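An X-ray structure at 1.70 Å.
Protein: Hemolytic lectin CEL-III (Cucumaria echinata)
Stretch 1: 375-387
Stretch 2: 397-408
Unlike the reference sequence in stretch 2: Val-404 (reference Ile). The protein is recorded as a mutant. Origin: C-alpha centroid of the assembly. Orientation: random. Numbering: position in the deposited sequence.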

# COMPACT_ATOMS: atom_id res chain seq x y z
N GLU A 375 -3.08 -15.86 24.87
CA GLU A 375 -2.20 -15.21 25.84
C GLU A 375 -0.76 -15.76 25.77
O GLU A 375 -0.57 -16.98 25.74
CB GLU A 375 -2.78 -15.41 27.25
CG GLU A 375 -1.93 -14.95 28.40
CD GLU A 375 -2.53 -15.35 29.75
OE1 GLU A 375 -3.73 -15.71 29.79
OE2 GLU A 375 -1.81 -15.31 30.78
N PHE A 376 0.23 -14.87 25.73
CA PHE A 376 1.65 -15.25 25.69
C PHE A 376 2.10 -15.59 27.11
O PHE A 376 2.10 -14.71 27.97
CB PHE A 376 2.48 -14.07 25.18
CG PHE A 376 3.92 -14.42 24.85
CD1 PHE A 376 4.32 -14.56 23.52
CD2 PHE A 376 4.88 -14.55 25.85
CE1 PHE A 376 5.64 -14.85 23.20
CE2 PHE A 376 6.21 -14.85 25.54
CZ PHE A 376 6.59 -14.99 24.19
N THR A 377 2.52 -16.83 27.33
CA THR A 377 3.01 -17.28 28.65
C THR A 377 4.48 -17.73 28.61
O THR A 377 5.09 -18.01 29.65
CB THR A 377 2.16 -18.43 29.20
OG1 THR A 377 2.27 -19.56 28.33
CG2 THR A 377 0.68 -18.01 29.32
N ARG A 378 5.02 -17.83 27.40
CA ARG A 378 6.40 -18.25 27.16
C ARG A 378 6.62 -18.25 25.66
O ARG A 378 5.66 -18.42 24.89
CB ARG A 378 6.65 -19.66 27.69
CG ARG A 378 5.77 -20.71 27.04
CD ARG A 378 5.95 -22.09 27.64
NE ARG A 378 6.09 -23.03 26.56
CZ ARG A 378 5.21 -23.89 26.07
NH1 ARG A 378 5.61 -24.61 25.03
NH2 ARG A 378 4.01 -24.10 26.57
N GLY A 379 7.86 -18.09 25.24
CA GLY A 379 8.20 -18.21 23.81
C GLY A 379 9.23 -17.19 23.40
O GLY A 379 10.04 -16.77 24.21
N CYS A 380 9.19 -16.78 22.13
CA CYS A 380 10.20 -15.89 21.59
C CYS A 380 9.57 -14.76 20.81
O CYS A 380 8.46 -14.90 20.25
CB CYS A 380 11.16 -16.64 20.66
SG CYS A 380 12.04 -18.03 21.43
N MET A 381 10.31 -13.66 20.78
CA MET A 381 9.98 -12.49 19.95
C MET A 381 10.90 -12.50 18.73
O MET A 381 12.13 -12.65 18.85
CB MET A 381 10.20 -11.20 20.74
CG MET A 381 9.64 -9.93 20.07
SD MET A 381 10.14 -8.39 20.90
CE MET A 381 9.20 -8.51 22.42
N TRP A 382 10.29 -12.28 17.57
CA TRP A 382 10.98 -12.37 16.28
C TRP A 382 10.81 -11.05 15.56
O TRP A 382 9.71 -10.50 15.55
CB TRP A 382 10.34 -13.49 15.44
CG TRP A 382 10.43 -14.81 16.09
CD1 TRP A 382 9.53 -15.38 16.91
CD2 TRP A 382 11.52 -15.73 15.99
NE1 TRP A 382 9.97 -16.62 17.32
CE2 TRP A 382 11.20 -16.85 16.77
CE3 TRP A 382 12.74 -15.72 15.30
CZ2 TRP A 382 12.05 -17.96 16.89
CZ3 TRP A 382 13.60 -16.82 15.41
CH2 TRP A 382 13.24 -17.93 16.21
N GLN A 383 11.89 -10.52 14.99
CA GLN A 383 11.84 -9.29 14.20
C GLN A 383 12.14 -9.53 12.72
O GLN A 383 13.08 -10.24 12.36
CB GLN A 383 12.80 -8.22 14.77
CG GLN A 383 12.73 -6.87 14.02
CD GLN A 383 13.57 -5.75 14.62
OE1 GLN A 383 13.60 -4.69 14.15
NE2 GLN A 383 14.24 -6.01 15.65
N LEU A 384 11.36 -8.91 11.85
CA LEU A 384 11.53 -9.10 10.41
C LEU A 384 12.89 -8.58 9.92
O LEU A 384 13.37 -7.56 10.42
CB LEU A 384 10.40 -8.37 9.68
CG LEU A 384 10.42 -8.57 8.16
CD1 LEU A 384 10.09 -10.01 7.82
CD2 LEU A 384 9.42 -7.60 7.57
N ALA A 385 13.47 -9.27 8.93
CA ALA A 385 14.61 -8.75 8.18
C ALA A 385 14.29 -8.92 6.70
O ALA A 385 13.84 -10.00 6.28
CB ALA A 385 15.86 -9.51 8.52
N ILE A 386 14.49 -7.84 5.95
CA ILE A 386 14.36 -7.84 4.48
C ILE A 386 15.74 -7.52 3.90
O ILE A 386 16.35 -6.51 4.29
CB ILE A 386 13.32 -6.79 4.04
CG1 ILE A 386 11.97 -7.05 4.73
CG2 ILE A 386 13.21 -6.73 2.49
CD1 ILE A 386 11.26 -8.32 4.26
N GLU A 387 16.22 -8.40 3.01
CA GLU A 387 17.52 -8.26 2.34
C GLU A 387 17.35 -8.12 0.85
O GLU A 387 16.57 -8.86 0.22
CB GLU A 387 18.39 -9.49 2.56
CG GLU A 387 19.51 -9.29 3.51
CD GLU A 387 20.36 -10.52 3.68
OE1 GLU A 387 20.35 -11.41 2.88
OE2 GLU A 387 21.08 -10.64 4.63
N LEU A 397 21.71 -4.57 1.02
CA LEU A 397 20.91 -3.71 1.87
C LEU A 397 20.10 -4.60 2.80
O LEU A 397 19.45 -5.54 2.33
CB LEU A 397 20.00 -2.80 1.04
CG LEU A 397 19.15 -1.79 1.80
CD1 LEU A 397 19.09 -0.46 1.03
CD2 LEU A 397 17.75 -2.34 2.02
N VAL A 398 20.15 -4.32 4.10
CA VAL A 398 19.40 -5.10 5.06
C VAL A 398 18.51 -4.12 5.81
O VAL A 398 18.97 -3.12 6.36
CB VAL A 398 20.31 -5.89 6.07
CG1 VAL A 398 19.45 -6.70 7.04
CG2 VAL A 398 21.32 -6.80 5.34
N TRP A 399 17.21 -4.43 5.83
CA TRP A 399 16.22 -3.61 6.50
C TRP A 399 15.58 -4.43 7.62
O TRP A 399 15.09 -5.53 7.39
CB TRP A 399 15.16 -3.14 5.47
CG TRP A 399 13.96 -2.43 6.05
CD1 TRP A 399 13.96 -1.51 7.08
CD2 TRP A 399 12.60 -2.55 5.63
NE1 TRP A 399 12.68 -1.06 7.31
CE2 TRP A 399 11.82 -1.69 6.44
CE3 TRP A 399 11.96 -3.32 4.64
CZ2 TRP A 399 10.44 -1.56 6.29
CZ3 TRP A 399 10.58 -3.20 4.49
CH2 TRP A 399 9.83 -2.35 5.32
N ASN A 400 15.65 -3.91 8.85
CA ASN A 400 14.99 -4.52 10.00
C ASN A 400 13.89 -3.57 10.52
O ASN A 400 14.12 -2.76 11.42
CB ASN A 400 15.99 -4.83 11.13
CG ASN A 400 17.16 -5.66 10.68
OD1 ASN A 400 17.04 -6.84 10.40
ND2 ASN A 400 18.32 -5.03 10.61
N PRO A 401 12.67 -3.68 9.96
CA PRO A 401 11.60 -2.78 10.43
C PRO A 401 11.05 -3.17 11.80
O PRO A 401 11.36 -4.26 12.34
CB PRO A 401 10.49 -2.96 9.37
CG PRO A 401 10.73 -4.31 8.81
CD PRO A 401 12.20 -4.62 8.92
N GLN A 402 10.23 -2.29 12.36
CA GLN A 402 9.56 -2.60 13.61
C GLN A 402 8.33 -3.45 13.36
O GLN A 402 7.17 -3.05 13.65
CB GLN A 402 9.23 -1.32 14.38
CG GLN A 402 10.46 -0.48 14.66
CD GLN A 402 10.13 0.88 15.25
OE1 GLN A 402 9.44 1.69 14.63
NE2 GLN A 402 10.66 1.14 16.44
N ILE A 403 8.60 -4.62 12.77
CA ILE A 403 7.58 -5.62 12.48
C ILE A 403 8.01 -6.86 13.23
O ILE A 403 9.12 -7.37 13.04
CB ILE A 403 7.43 -5.87 10.96
CG1 ILE A 403 6.89 -4.61 10.27
CG2 ILE A 403 6.53 -7.10 10.68
CD1 ILE A 403 6.92 -4.66 8.72
N VAL A 404 7.11 -7.34 14.09
CA VAL A 404 7.42 -8.40 15.05
C VAL A 404 6.38 -9.53 15.03
O VAL A 404 5.20 -9.28 14.77
CB VAL A 404 7.47 -7.79 16.48
CG1 VAL A 404 7.72 -8.85 17.52
CG2 VAL A 404 8.58 -6.71 16.57
N LYS A 405 6.83 -10.77 15.27
CA LYS A 405 5.92 -11.87 15.56
C LYS A 405 6.30 -12.44 16.92
O LYS A 405 7.49 -12.63 17.22
CB LYS A 405 5.96 -12.97 14.50
CG LYS A 405 5.18 -12.60 13.24
CD LYS A 405 5.12 -13.78 12.26
CE LYS A 405 4.35 -13.31 10.99
NZ LYS A 405 2.94 -13.14 11.33
N CYS A 406 5.27 -12.67 17.73
CA CYS A 406 5.39 -13.32 19.03
C CYS A 406 4.90 -14.76 18.88
O CYS A 406 3.74 -15.01 18.49
CB CYS A 406 4.52 -12.57 20.05
SG CYS A 406 5.01 -10.85 20.35
N THR A 407 5.79 -15.72 19.14
CA THR A 407 5.40 -17.13 19.01
C THR A 407 5.82 -17.94 20.23
O THR A 407 6.60 -17.46 21.07
CB THR A 407 5.98 -17.80 17.75
OG1 THR A 407 7.36 -18.08 17.95
CG2 THR A 407 5.78 -16.90 16.49
N ARG A 408 5.28 -19.15 20.34
CA ARG A 408 5.56 -20.04 21.47
C ARG A 408 6.85 -20.84 21.25
O ARG A 408 7.27 -21.62 22.11
CB ARG A 408 4.36 -20.98 21.68
CG ARG A 408 4.34 -21.77 23.01
CD ARG A 408 3.04 -22.57 23.14
NE ARG A 408 2.93 -23.56 22.06
CZ ARG A 408 1.86 -24.32 21.83
NH1 ARG A 408 0.77 -24.21 22.59
NH2 ARG A 408 1.88 -25.19 20.83
O HOH W 1 15.59 -8.39 12.33

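Seven of the eight direct hydrogen bonds between the stretches are backbone to backbone. Strand 379-387 runs antiparallel to strands 397-400 and 404-407, pairing with each in turn. Cys-380 N donates to Thr-407 O (2.9 Å) and Thr-407 N to Cys-380 O (3.0 Å); Trp-382 and Lys-405 exchange a similar pair, and so do Ile-386 and Trp-399, with Trp-399 N 2.7 Å from Ile-386 O. Between the ladders the register shifts by two residues. Here Leu-384 N donates to Ile-403 O (3.0 Å). Pro-401, lacking an amide hydrogen, can donate none to Leu-384 O, which its CD approaches to 3.5 Å. A water lies 3.0 Å from Leu-384 O and 2.9 Å from Asn-400 OD1, within hydrogen-bonding reach of both.

The contact buries 1029 Å², both sides summed. Branched, apolar Leu-384 points toward the second stretch, its CD2 lying 3.8 Å from Pro-401 CG and 4.0 Å from Ile-403 CD1. Ile-386 CG1 packs 3.7 Å from Trp-399 CE3. On the face bearing Met-381 and Gln-383, Met-381, chi1 t, brings CG within 3.4 Å of Val-404 CG1.

Trp-382 NE1 donates a weak hydrogen bond to Thr-407 OG1 (3.1 Å), which meets the indole at its edge.

Gly-379 suits its place through absence. A CB would clash with Thr-407 O and Arg-408 CA, and its backbone angles themselves call for glycine.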